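Local coordinates for flavin-nucleotide-binding protein (Mycobacterium smegmatis, PDB 4YBN), which binds FAD and heme as a split beta-barrel flavoprotein of the pyridoxamine 5'-phosphate oxidase-related oxidoreductase superfamily, at the interface of chains A and B. Coordinates in Å, arbitrary orientation; residue numbers count along the deposited sequence, not the author numbering. Chains: chain A/B, Flavin-nucleotide-binding protein.

The interface of chains A and B. Residues chain A 86, 186-189; chain B 33, 190-192, 218.
The carbonyl O of B:Gln191 is gripped from chain A twice, by the backbone N of A:Thr189 at 3.2 Å, which lies in the carbonyl plane, and through a water. That water sits 2.8 Å from B:Gln191 O and 2.6 Å from A:Thr189 OG1. The threonine hydroxyl reaches it by standing between its own backbone N and carbonyl carbon (chi1 60°). In return B:Gln191 N donates to A:Thr189 O at 2.9 Å, closing a reciprocal pair of backbone bonds between antiparallel strands. The methyl CG2 of B:Thr190 lies 3.4 Å from A:Thr189 O.

On one face of the paired strands the contact is apolar. A:Leu188 runs parallel to B:Tyr192, and its CD2 sits squarely over ring atom CD1 at 3.6 Å. The same methyl meets CG of B:Leu218, whose side chain crosses at about a right angle, and occupies the corner between ring and leucine. A:Val186 CG1, anti to its backbone N (chi1 -170°), reaches CD1 from the opposite face, tilted well towards the ring edge. Farther along, the tip of A:Leu86, CD2, rests on the ring carbon CG of B:Pro33 at 3.7 Å.

Strand 184-192 of each chain pairs here with its twin, an antiparallel sheet joining the copies across the two-fold axis. Split-barrel flavoproteins commonly dimerise, so this is likely a natural dimer contact. A:Leu86 comes from the long strand 78-91, B:Pro33 and B:Leu218 from loops.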
loop_
_atom_site.group_PDB
_atom_site.type_symbol
_atom_site.label_atom_id
_atom_site.label_comp_id
_atom_site.label_asym_id
_atom_site.label_seq_id
_atom_site.Cartn_x
_atom_site.Cartn_y
_atom_site.Cartn_z
ATOM N N LEU A 86 -2.467 -1.073 -6.327
ATOM C CA LEU A 86 -2.155 -2.343 -7.029
ATOM C C LEU A 86 -3.363 -2.765 -7.805
ATOM O O LEU A 86 -4.378 -3.061 -7.192
ATOM C CB LEU A 86 -1.862 -3.404 -5.987
ATOM C CG LEU A 86 -1.501 -4.847 -6.420
ATOM C CD1 LEU A 86 -0.380 -4.817 -7.401
ATOM C CD2 LEU A 86 -1.103 -5.668 -5.215
ATOM N N VAL A 186 -4.547 -10.726 -14.536
ATOM C CA VAL A 186 -5.565 -10.948 -13.536
ATOM C C VAL A 186 -5.723 -9.636 -12.760
ATOM O O VAL A 186 -4.798 -9.253 -12.021
ATOM C CB VAL A 186 -5.183 -12.027 -12.583
ATOM C CG1 VAL A 186 -6.380 -12.378 -11.713
ATOM C CG2 VAL A 186 -4.705 -13.252 -13.364
ATOM N N PRO A 187 -6.839 -8.921 -12.974
ATOM C CA PRO A 187 -7.049 -7.651 -12.280
ATOM C C PRO A 187 -7.223 -7.809 -10.796
ATOM O O PRO A 187 -7.627 -8.887 -10.319
ATOM C CB PRO A 187 -8.385 -7.170 -12.844
ATOM C CG PRO A 187 -8.520 -7.886 -14.136
ATOM C CD PRO A 187 -8.003 -9.237 -13.819
ATOM N N LEU A 188 -6.927 -6.713 -10.106
ATOM C CA LEU A 188 -7.139 -6.580 -8.659
ATOM C C LEU A 188 -7.946 -5.325 -8.414
ATOM O O LEU A 188 -7.683 -4.273 -8.988
ATOM C CB LEU A 188 -5.817 -6.519 -7.921
ATOM C CG LEU A 188 -5.083 -7.862 -7.835
ATOM C CD1 LEU A 188 -3.587 -7.745 -7.611
ATOM C CD2 LEU A 188 -5.686 -8.774 -6.777
ATOM N N THR A 189 -8.985 -5.470 -7.585
ATOM C CA THR A 189 -9.794 -4.333 -7.173
ATOM C C THR A 189 -10.027 -4.414 -5.673
ATOM O O THR A 189 -10.024 -5.482 -5.084
ATOM C CB THR A 189 -11.152 -4.294 -7.864
ATOM O OG1 THR A 189 -11.877 -5.475 -7.542
ATOM C CG2 THR A 189 -11.000 -4.267 -9.378
ATOM N N PRO B 33 1.169 -8.636 -1.597
ATOM C CA PRO B 33 2.442 -8.754 -2.326
ATOM C C PRO B 33 3.285 -7.505 -2.528
ATOM O O PRO B 33 4.338 -7.587 -3.150
ATOM C CB PRO B 33 1.979 -9.197 -3.716
ATOM C CG PRO B 33 0.693 -8.569 -3.879
ATOM C CD PRO B 33 0.023 -8.623 -2.547
ATOM N N THR B 190 -9.695 -6.994 -1.079
ATOM C CA THR B 190 -9.098 -6.939 -2.415
ATOM C C THR B 190 -9.294 -8.281 -3.103
ATOM O O THR B 190 -9.018 -9.287 -2.510
ATOM C CB THR B 190 -7.627 -6.597 -2.288
ATOM O OG1 THR B 190 -7.576 -5.371 -1.583
ATOM C CG2 THR B 190 -7.014 -6.383 -3.693
ATOM N N GLN B 191 -9.787 -8.259 -4.336
ATOM C CA GLN B 191 -10.250 -9.468 -4.990
ATOM C C GLN B 191 -9.636 -9.539 -6.385
ATOM O O GLN B 191 -9.503 -8.542 -7.027
ATOM C CB GLN B 191 -11.773 -9.399 -5.149
ATOM C CG GLN B 191 -12.569 -9.039 -3.905
ATOM C CD GLN B 191 -12.936 -10.271 -3.111
ATOM O OE1 GLN B 191 -13.024 -11.373 -3.664
ATOM N NE2 GLN B 191 -13.140 -10.101 -1.810
ATOM N N TYR B 192 -9.259 -10.731 -6.819
ATOM C CA TYR B 192 -8.901 -10.957 -8.202
ATOM C C TYR B 192 -10.159 -10.870 -9.037
ATOM O O TYR B 192 -11.187 -11.375 -8.648
ATOM C CB TYR B 192 -8.357 -12.382 -8.367
ATOM C CG TYR B 192 -7.060 -12.674 -7.715
ATOM C CD1 TYR B 192 -5.909 -12.125 -8.187
ATOM C CD2 TYR B 192 -6.983 -13.557 -6.656
ATOM C CE1 TYR B 192 -4.705 -12.425 -7.630
ATOM C CE2 TYR B 192 -5.792 -13.855 -6.079
ATOM C CZ TYR B 192 -4.653 -13.293 -6.599
ATOM O OH TYR B 192 -3.449 -13.551 -6.019
ATOM N N LEU B 218 -7.222 -11.595 -2.729
ATOM C CA LEU B 218 -5.776 -11.675 -2.613
ATOM C C LEU B 218 -5.612 -12.434 -1.296
ATOM O O LEU B 218 -6.099 -11.969 -0.278
ATOM C CB LEU B 218 -5.192 -10.310 -2.454
ATOM C CG LEU B 218 -4.292 -9.708 -3.491
ATOM C CD1 LEU B 218 -3.701 -8.439 -2.879
ATOM C CD2 LEU B 218 -3.211 -10.659 -3.941
HETATM O O HOH W 1 -11.413 -7.652 -8.832
#